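Local coordinates for putative acyl-CoA N-acyltransferase (Klebsiella pneumoniae subsp. pneumoniae, PDB 3LOD), which probably transfers an acyl group from acyl-CoA to an amine, as a putative N-acyltransferase of the GNAT family, at residues G130-A136 and V147-K151; E72-M77 and D107-L113. All blocks are in the same frame, centred on the assembly; numbering follows the deposited sequence.

Both contacts belong to one mixed beta sheet, the core of the GNAT fold, and follow one another along the chain: interaction 2 is complete before interaction 1 begins. Interaction 2 pairs strands 74-82 and 110-116 in parallel; interaction 1 adds the antiparallel hairpin of strands 132-134 and 146-152. Their centres lie 12 Å apart, and strand 146-152 sits directly beside strand 110-116, with Met149 O 2.9 Å from Leu113 N and Lys151 N 3.0 Å from Leu111 O, both probable hydrogen bonds. Tyr131 of interaction 1 reaches over this seam, its OH 3.2 Å from Leu111 CD1. On the other face, Arg112 and Arg134 both approach Glu150, Arg112 only as a long, weak ion pair.

Interaction 1 of 2, residues G130-A136 and V147-K151; sequences GYQTRCA and VFMEK
Tyr131 leaves a helix C-terminus and drops its side chain (chi1 m) beside strand 147-151. Gly130 (phi 90°) is C-prime in the Schellman motif closing helix 120-128. Lys151 is fully extended (all chi t) and lays its aliphatic part over the Tyr131 ring: CB sits 3.6 Å from the ring centroid in a CH-pi contact. Both polar ends, Tyr131 OH and Lys151 NZ, reach Glu100, and Lys151 NZ also bonds to Asn129 O. Met149 (m, t, p) curls its CE to 4.0 Å from Tyr131 CB, on the face it shares with Thr133. On the opposite face Glu150 (p, t) puts OE2 3.3 Å from NE of Arg134 (p, t, m), whose CB starts sideways but whose end comes nearer: a salt bridge of charges alone, OE2 lying well out of the guanidinium plane. Phe148 (chi1 m) points toward 130-136, and Ala136 CA stands 3.5 Å from its ring centroid, over the face. The pairing is antiparallel, the short axes of 132-134 and 147-151 at 125°: Gln132 and Glu150 form a hydrogen-bonded pair (Gln132 N to Glu150 O 2.9 Å, Glu150 N to Gln132 O 3.0 Å), Thr133 and Met149 a non-hydrogen-bonded one, CA atoms 4.3 Å apart. Arg134 N donates to Phe148 O at 2.9 Å. This is the C-terminal beta hairpin of the GNAT fold, strand 146-152 inserting between strand 110-116 and edge strand 132-134.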
ATOM      1  N   GLY A 130     -11.451  -7.399  -3.876  1.00 34.98           N
ATOM      2  CA  GLY A 130     -12.617  -6.911  -3.195  1.00 32.49           C
ATOM      3  C   GLY A 130     -12.691  -5.436  -2.986  1.00 30.84           C
ATOM      4  O   GLY A 130     -13.630  -4.986  -2.368  1.00 31.07           O
ATOM      5  N   TYR A 131     -11.718  -4.676  -3.471  1.00 29.80           N
ATOM      6  CA  TYR A 131     -11.840  -3.217  -3.412  1.00 29.05           C
ATOM      7  C   TYR A 131     -12.811  -2.773  -4.472  1.00 29.28           C
ATOM      8  O   TYR A 131     -12.852  -3.381  -5.520  1.00 29.39           O
ATOM      9  CB  TYR A 131     -10.489  -2.527  -3.614  1.00 28.84           C
ATOM     10  CG  TYR A 131      -9.622  -2.731  -2.428  1.00 27.07           C
ATOM     11  CD1 TYR A 131      -9.481  -1.739  -1.448  1.00 27.68           C
ATOM     12  CD2 TYR A 131      -8.978  -3.945  -2.234  1.00 27.43           C
ATOM     13  CE1 TYR A 131      -8.671  -1.957  -0.267  1.00 24.00           C
ATOM     14  CE2 TYR A 131      -8.180  -4.173  -1.087  1.00 26.71           C
ATOM     15  CZ  TYR A 131      -8.048  -3.177  -0.115  1.00 25.00           C
ATOM     16  OH  TYR A 131      -7.279  -3.468   0.984  1.00 26.83           O
ATOM     17  N   GLN A 132     -13.587  -1.726  -4.206  1.00 29.43           N
ATOM     18  CA  GLN A 132     -14.561  -1.238  -5.168  1.00 30.58           C
ATOM     19  C   GLN A 132     -14.417   0.248  -5.363  1.00 30.78           C
ATOM     20  O   GLN A 132     -14.099   0.962  -4.418  1.00 30.50           O
ATOM     21  CB  GLN A 132     -15.965  -1.502  -4.672  1.00 31.51           C
ATOM     22  CG  GLN A 132     -16.201  -2.872  -4.071  1.00 34.68           C
ATOM     23  CD  GLN A 132     -17.531  -3.414  -4.480  1.00 38.15           C
ATOM     24  OE1 GLN A 132     -18.385  -3.638  -3.644  1.00 39.09           O
ATOM     25  NE2 GLN A 132     -17.735  -3.590  -5.783  1.00 40.95           N
ATOM     26  N   THR A 133     -14.662   0.735  -6.574  1.00 31.16           N
ATOM     27  CA  THR A 133     -14.494   2.164  -6.811  1.00 32.37           C
ATOM     28  C   THR A 133     -15.472   2.958  -5.929  1.00 32.62           C
ATOM     29  O   THR A 133     -16.550   2.459  -5.528  1.00 32.51           O
ATOM     30  CB  THR A 133     -14.682   2.540  -8.306  1.00 32.77           C
ATOM     31  OG1 THR A 133     -15.834   1.869  -8.801  1.00 36.93           O
ATOM     32  CG2 THR A 133     -13.517   2.097  -9.154  1.00 33.14           C
ATOM     33  N   ARG A 134     -15.096   4.186  -5.594  1.00 32.31           N
ATOM     34  CA  ARG A 134     -15.970   5.044  -4.806  1.00 31.81           C
ATOM     35  C   ARG A 134     -15.564   6.494  -5.098  1.00 32.42           C
ATOM     36  O   ARG A 134     -14.648   6.740  -5.881  1.00 32.22           O
ATOM     37  CB  ARG A 134     -15.822   4.718  -3.326  1.00 30.57           C
ATOM     38  CG  ARG A 134     -14.667   5.429  -2.736  1.00 31.32           C
ATOM     39  CD  ARG A 134     -14.377   5.001  -1.369  1.00 30.49           C
ATOM     40  NE  ARG A 134     -15.437   5.524  -0.533  1.00 42.17           N
ATOM     41  CZ  ARG A 134     -15.509   6.780  -0.093  1.00 43.56           C
ATOM     42  NH1 ARG A 134     -16.530   7.145   0.645  1.00 41.14           N
ATOM     43  NH2 ARG A 134     -14.557   7.668  -0.392  1.00 45.63           N
ATOM     44  N   CYS A 135     -16.258   7.451  -4.488  1.00 33.03           N
ATOM     45  CA  CYS A 135     -15.934   8.880  -4.629  1.00 33.37           C
ATOM     46  C   CYS A 135     -14.745   9.269  -3.773  1.00 32.61           C
ATOM     47  O   CYS A 135     -14.415   8.563  -2.832  1.00 32.17           O
ATOM     48  CB  CYS A 135     -17.104   9.749  -4.126  1.00 33.52           C
ATOM     49  SG  CYS A 135     -18.686   8.987  -4.247  1.00 36.62           S
ATOM     50  N   ALA A 136     -14.186  10.443  -4.060  1.00 32.02           N
ATOM     51  CA  ALA A 136     -13.264  11.159  -3.172  1.00 31.99           C
ATOM     52  C   ALA A 136     -13.601  11.062  -1.680  1.00 32.03           C
ATOM     53  O   ALA A 136     -14.766  11.083  -1.321  1.00 32.88           O
ATOM     54  CB  ALA A 136     -13.223  12.619  -3.584  1.00 31.81           C
ATOM     55  N   VAL A 147      -8.449   7.486  -8.893  1.00 32.84           N
ATOM     56  CA  VAL A 147      -9.415   6.410  -8.629  1.00 31.46           C
ATOM     57  C   VAL A 147      -9.368   6.161  -7.133  1.00 30.33           C
ATOM     58  O   VAL A 147      -8.288   5.963  -6.559  1.00 29.65           O
ATOM     59  CB  VAL A 147      -9.052   5.101  -9.361  1.00 31.61           C
ATOM     60  CG1 VAL A 147     -10.157   4.090  -9.251  1.00 30.29           C
ATOM     61  CG2 VAL A 147      -8.794   5.391 -10.808  1.00 31.77           C
ATOM     62  N   PHE A 148     -10.537   6.218  -6.512  1.00 28.93           N
ATOM     63  CA  PHE A 148     -10.687   5.945  -5.115  1.00 27.77           C
ATOM     64  C   PHE A 148     -11.317   4.597  -5.028  1.00 27.32           C
ATOM     65  O   PHE A 148     -12.202   4.303  -5.844  1.00 27.25           O
ATOM     66  CB  PHE A 148     -11.599   6.977  -4.504  1.00 27.42           C
ATOM     67  CG  PHE A 148     -11.104   8.371  -4.698  1.00 28.26           C
ATOM     68  CD1 PHE A 148     -10.108   8.895  -3.857  1.00 27.56           C
ATOM     69  CD2 PHE A 148     -11.618   9.173  -5.728  1.00 28.48           C
ATOM     70  CE1 PHE A 148      -9.624  10.195  -4.028  1.00 25.66           C
ATOM     71  CE2 PHE A 148     -11.146  10.473  -5.907  1.00 27.50           C
ATOM     72  CZ  PHE A 148     -10.136  10.981  -5.050  1.00 26.44           C
ATOM     73  N   MET A 149     -10.867   3.787  -4.051  1.00 25.34           N
ATOM     74  CA  MET A 149     -11.384   2.428  -3.841  1.00 23.51           C
ATOM     75  C   MET A 149     -11.487   2.114  -2.357  1.00 24.45           C
ATOM     76  O   MET A 149     -10.774   2.679  -1.538  1.00 25.48           O
ATOM     77  CB  MET A 149     -10.507   1.370  -4.590  1.00 23.03           C
ATOM     78  CG  MET A 149     -10.062   1.748  -6.040  1.00 16.66           C
ATOM     79  SD  MET A 149      -9.307   0.364  -7.022  1.00 10.45           S
ATOM     80  CE  MET A 149     -10.834  -0.608  -7.092  1.00  9.67           C
ATOM     81  N   GLU A 150     -12.396   1.237  -1.960  1.00 25.09           N
ATOM     82  CA  GLU A 150     -12.358   0.785  -0.594  1.00 24.99           C
ATOM     83  C   GLU A 150     -12.893  -0.603  -0.457  1.00 24.47           C
ATOM     84  O   GLU A 150     -13.427  -1.146  -1.390  1.00 23.06           O
ATOM     85  CB  GLU A 150     -13.074   1.742   0.359  1.00 26.04           C
ATOM     86  CG  GLU A 150     -14.619   1.855   0.185  1.00 29.23           C
ATOM     87  CD  GLU A 150     -15.331   2.528   1.390  1.00 31.63           C
ATOM     88  OE1 GLU A 150     -16.438   2.048   1.770  1.00 32.41           O
ATOM     89  OE2 GLU A 150     -14.773   3.518   1.954  1.00 32.51           O
ATOM     90  N   LYS A 151     -12.734  -1.148   0.735  1.00 24.82           N
ATOM     91  CA  LYS A 151     -13.028  -2.519   1.031  1.00 26.09           C
ATOM     92  C   LYS A 151     -13.356  -2.620   2.539  1.00 26.51           C
ATOM     93  O   LYS A 151     -12.588  -2.128   3.365  1.00 25.65           O
ATOM     94  CB  LYS A 151     -11.777  -3.329   0.761  1.00 25.99           C
ATOM     95  CG  LYS A 151     -11.979  -4.787   0.997  1.00 27.99           C
ATOM     96  CD  LYS A 151     -10.680  -5.520   0.935  1.00 26.96           C
ATOM     97  CE  LYS A 151     -10.957  -6.966   1.154  1.00 25.91           C
ATOM     98  NZ  LYS A 151      -9.784  -7.762   0.793  1.00 25.29           N
TER

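Interaction 2 of 2, residues E72-M77 and D107-L113; sequences EGFGEM and DCHTLRL
Five hydrogen bonds join 72-77 to 107-113, the parallel strands of the central beta-alpha-beta unit of the GNAT fold (connecting helix 91-104), whose strand-to-helix turn, as in other GNAT enzymes, probably binds the acyl-CoA pyrophosphate. His109 (chi1 p) donates twice, NE2 to Glu72 O and N to Gly73 O, both at 2.8 Å; its ND1 and Thr110 OG1 hydrogen-bond at 2.9 Å. Gly75 N bonds to Thr110 O (3.1 Å), Arg112 N to Gly75 O and Met77 N to Arg112 O (both 2.9 Å). CA atoms pair at 5.1 Å for Phe74 with Thr110, 4.9 Å for Gly75 with Leu111 and 5.0 Å for Glu76 with Arg112, the strand axes at 34°. Asp107 (positive phi) is C-prime in the Schellman motif ending helix 91-104, and at Gly73 (phi 83°) a CB would clash with His109 CD2. Gly75 is hemmed in by Leu111 CD2 and Cys108 SG.

One face carries Phe74, Thr110, Glu76 and Arg112. The edge of His109 meets the face of Phe74, centroids 4.7 Å apart and planes at 75°, while the Arg112 guanidinium lies flat on Phe74, centres 4.0 Å apart. Glu76 OE2 turns to Tyr140 OH. On the other face Met77 (t, t, m), Leu111 and Leu113 pack inward, Met77 against helix 91-104; Met77 CB rests 4.2 Å from CB of Leu113 (p, p).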
ATOM      1  N   GLU A  72     -11.276   7.173  13.598  1.00 24.09           N
ATOM      2  CA  GLU A  72     -12.594   6.542  13.446  1.00 23.14           C
ATOM      3  C   GLU A  72     -12.579   5.132  12.813  1.00 22.59           C
ATOM      4  O   GLU A  72     -13.627   4.645  12.357  1.00 20.64           O
ATOM      5  CB  GLU A  72     -13.574   7.462  12.718  1.00 22.98           C
ATOM      6  CG  GLU A  72     -13.868   8.738  13.461  1.00 25.15           C
ATOM      7  CD  GLU A  72     -14.361   8.518  14.907  1.00 28.86           C
ATOM      8  OE1 GLU A  72     -15.149   7.551  15.168  1.00 30.61           O
ATOM      9  OE2 GLU A  72     -13.944   9.321  15.788  1.00 30.22           O
ATOM     10  N   GLY A  73     -11.406   4.481  12.791  1.00 21.71           N
ATOM     11  CA  GLY A  73     -11.324   3.122  12.275  1.00 21.75           C
ATOM     12  C   GLY A  73     -11.198   2.960  10.759  1.00 23.64           C
ATOM     13  O   GLY A  73     -11.194   1.812  10.262  1.00 25.15           O
ATOM     14  N   PHE A  74     -11.108   4.065  10.010  1.00 22.84           N
ATOM     15  CA  PHE A  74     -10.654   4.007   8.619  1.00 23.43           C
ATOM     16  C   PHE A  74      -9.129   3.932   8.568  1.00 23.61           C
ATOM     17  O   PHE A  74      -8.445   4.319   9.510  1.00 24.71           O
ATOM     18  CB  PHE A  74     -11.150   5.220   7.829  1.00 22.92           C
ATOM     19  CG  PHE A  74     -12.639   5.254   7.712  1.00 24.30           C
ATOM     20  CD1 PHE A  74     -13.418   5.809   8.724  1.00 25.65           C
ATOM     21  CD2 PHE A  74     -13.276   4.627   6.667  1.00 25.82           C
ATOM     22  CE1 PHE A  74     -14.801   5.805   8.663  1.00 24.49           C
ATOM     23  CE2 PHE A  74     -14.683   4.639   6.601  1.00 24.88           C
ATOM     24  CZ  PHE A  74     -15.420   5.211   7.603  1.00 23.90           C
ATOM     25  N   GLY A  75      -8.622   3.376   7.482  1.00 22.99           N
ATOM     26  CA  GLY A  75      -7.205   3.228   7.235  1.00 21.48           C
ATOM     27  C   GLY A  75      -7.041   3.666   5.786  1.00 21.11           C
ATOM     28  O   GLY A  75      -7.899   3.361   4.920  1.00 21.05           O
ATOM     29  N   GLU A  76      -5.985   4.418   5.500  1.00 19.35           N
ATOM     30  CA  GLU A  76      -5.728   4.689   4.119  1.00 18.86           C
ATOM     31  C   GLU A  76      -4.485   3.904   3.689  1.00 18.85           C
ATOM     32  O   GLU A  76      -3.420   4.032   4.330  1.00 19.68           O
ATOM     33  CB  GLU A  76      -5.561   6.161   3.887  1.00 17.32           C
ATOM     34  CG  GLU A  76      -5.164   6.394   2.484  1.00 21.90           C
ATOM     35  CD  GLU A  76      -4.908   7.831   2.149  1.00 26.74           C
ATOM     36  OE1 GLU A  76      -5.232   8.756   2.969  1.00 31.15           O
ATOM     37  OE2 GLU A  76      -4.425   8.032   1.033  1.00 23.92           O
ATOM     38  N   MET A  77      -4.627   3.123   2.620  1.00 18.28           N
ATOM     39  CA  MET A  77      -3.518   2.350   1.974  1.00 18.46           C
ATOM     40  C   MET A  77      -2.783   3.181   0.920  1.00 20.04           C
ATOM     41  O   MET A  77      -3.385   3.787  -0.004  1.00 19.64           O
ATOM     42  CB  MET A  77      -4.015   1.070   1.306  1.00 16.34           C
ATOM     43  CG  MET A  77      -2.858   0.174   0.952  1.00 16.93           C
ATOM     44  SD  MET A  77      -3.264  -1.560   0.637  1.00 10.39           S
ATOM     45  CE  MET A  77      -3.871  -2.008   2.178  1.00 21.92           C
ATOM     46  N   ASP A 107      -8.128  -2.749  14.863  1.00 26.27           N
ATOM     47  CA  ASP A 107      -9.574  -2.482  14.786  1.00 25.61           C
ATOM     48  C   ASP A 107     -10.011  -1.724  13.565  1.00 25.51           C
ATOM     49  O   ASP A 107     -11.094  -1.130  13.578  1.00 27.07           O
ATOM     50  CB  ASP A 107     -10.085  -1.703  15.996  1.00 24.88           C
ATOM     51  CG  ASP A 107      -9.977  -2.488  17.286  1.00 23.55           C
ATOM     52  OD1 ASP A 107      -9.967  -3.729  17.197  1.00 20.10           O
ATOM     53  OD2 ASP A 107      -9.920  -1.850  18.375  1.00 19.05           O
ATOM     54  N   CYS A 108      -9.191  -1.707  12.531  1.00 24.20           N
ATOM     55  CA  CYS A 108      -9.527  -0.918  11.389  1.00 22.60           C
ATOM     56  C   CYS A 108     -10.671  -1.664  10.698  1.00 22.55           C
ATOM     57  O   CYS A 108     -10.589  -2.876  10.499  1.00 21.75           O
ATOM     58  CB  CYS A 108      -8.321  -0.810  10.465  1.00 22.02           C
ATOM     59  SG  CYS A 108      -8.769  -0.031   8.851  1.00 21.89           S
ATOM     60  N   HIS A 109     -11.717  -0.949  10.294  1.00 21.36           N
ATOM     61  CA  HIS A 109     -12.840  -1.613   9.705  1.00 19.78           C
ATOM     62  C   HIS A 109     -13.028  -1.407   8.187  1.00 19.83           C
ATOM     63  O   HIS A 109     -13.763  -2.167   7.527  1.00 19.38           O
ATOM     64  CB  HIS A 109     -14.072  -1.160  10.470  1.00 19.38           C
ATOM     65  CG  HIS A 109     -14.275   0.330  10.470  1.00 20.53           C
ATOM     66  ND1 HIS A 109     -14.637   1.042   9.341  1.00 22.84           N
ATOM     67  CD2 HIS A 109     -14.215   1.236  11.472  1.00 19.84           C
ATOM     68  CE1 HIS A 109     -14.787   2.320   9.654  1.00 20.14           C
ATOM     69  NE2 HIS A 109     -14.527   2.462  10.939  1.00 19.41           N
ATOM     70  N   THR A 110     -12.407  -0.376   7.632  1.00 19.27           N
ATOM     71  CA  THR A 110     -12.559  -0.081   6.201  1.00 19.29           C
ATOM     72  C   THR A 110     -11.217   0.443   5.741  1.00 20.43           C
ATOM     73  O   THR A 110     -10.613   1.320   6.416  1.00 19.74           O
ATOM     74  CB  THR A 110     -13.572   1.007   5.990  1.00 19.20           C
ATOM     75  OG1 THR A 110     -14.839   0.583   6.520  1.00 20.78           O
ATOM     76  CG2 THR A 110     -13.764   1.281   4.560  1.00 17.02           C
ATOM     77  N   LEU A 111     -10.725  -0.119   4.629  1.00 21.09           N
ATOM     78  CA  LEU A 111      -9.533   0.404   3.984  1.00 21.95           C
ATOM     79  C   LEU A 111      -9.895   1.134   2.764  1.00 21.87           C
ATOM     80  O   LEU A 111     -10.621   0.591   1.971  1.00 23.11           O
ATOM     81  CB  LEU A 111      -8.644  -0.721   3.531  1.00 21.73           C
ATOM     82  CG  LEU A 111      -7.539  -1.000   4.490  1.00 24.36           C
ATOM     83  CD1 LEU A 111      -6.603  -1.891   3.732  1.00 25.85           C
ATOM     84  CD2 LEU A 111      -6.878   0.339   4.925  1.00 25.35           C
ATOM     85  N   ARG A 112      -9.350   2.326   2.571  1.00 21.73           N
ATOM     86  CA  ARG A 112      -9.561   3.047   1.331  1.00 21.81           C
ATOM     87  C   ARG A 112      -8.253   3.383   0.693  1.00 21.65           C
ATOM     88  O   ARG A 112      -7.246   3.452   1.394  1.00 20.73           O
ATOM     89  CB  ARG A 112     -10.205   4.377   1.631  1.00 21.86           C
ATOM     90  CG  ARG A 112     -11.304   4.248   2.533  1.00 24.55           C
ATOM     91  CD  ARG A 112     -11.274   5.393   3.471  1.00 27.50           C
ATOM     92  NE  ARG A 112     -12.637   5.822   3.573  1.00 27.73           N
ATOM     93  CZ  ARG A 112     -12.996   6.929   4.184  1.00 30.60           C
ATOM     94  NH1 ARG A 112     -12.050   7.665   4.785  1.00 28.33           N
ATOM     95  NH2 ARG A 112     -14.296   7.247   4.234  1.00 32.23           N
ATOM     96  N   LEU A 113      -8.266   3.678  -0.617  1.00 21.73           N
ATOM     97  CA  LEU A 113      -7.043   4.124  -1.255  1.00 23.49           C
ATOM     98  C   LEU A 113      -7.370   5.052  -2.397  1.00 24.50           C
ATOM     99  O   LEU A 113      -8.464   4.970  -2.971  1.00 24.65           O
ATOM    100  CB  LEU A 113      -6.195   2.904  -1.756  1.00 22.52           C
ATOM    101  CG  LEU A 113      -6.972   2.068  -2.766  1.00 22.64           C
ATOM    102  CD1 LEU A 113      -6.759   2.618  -4.178  1.00 18.54           C
ATOM    103  CD2 LEU A 113      -6.688   0.590  -2.715  1.00 21.40           C
TER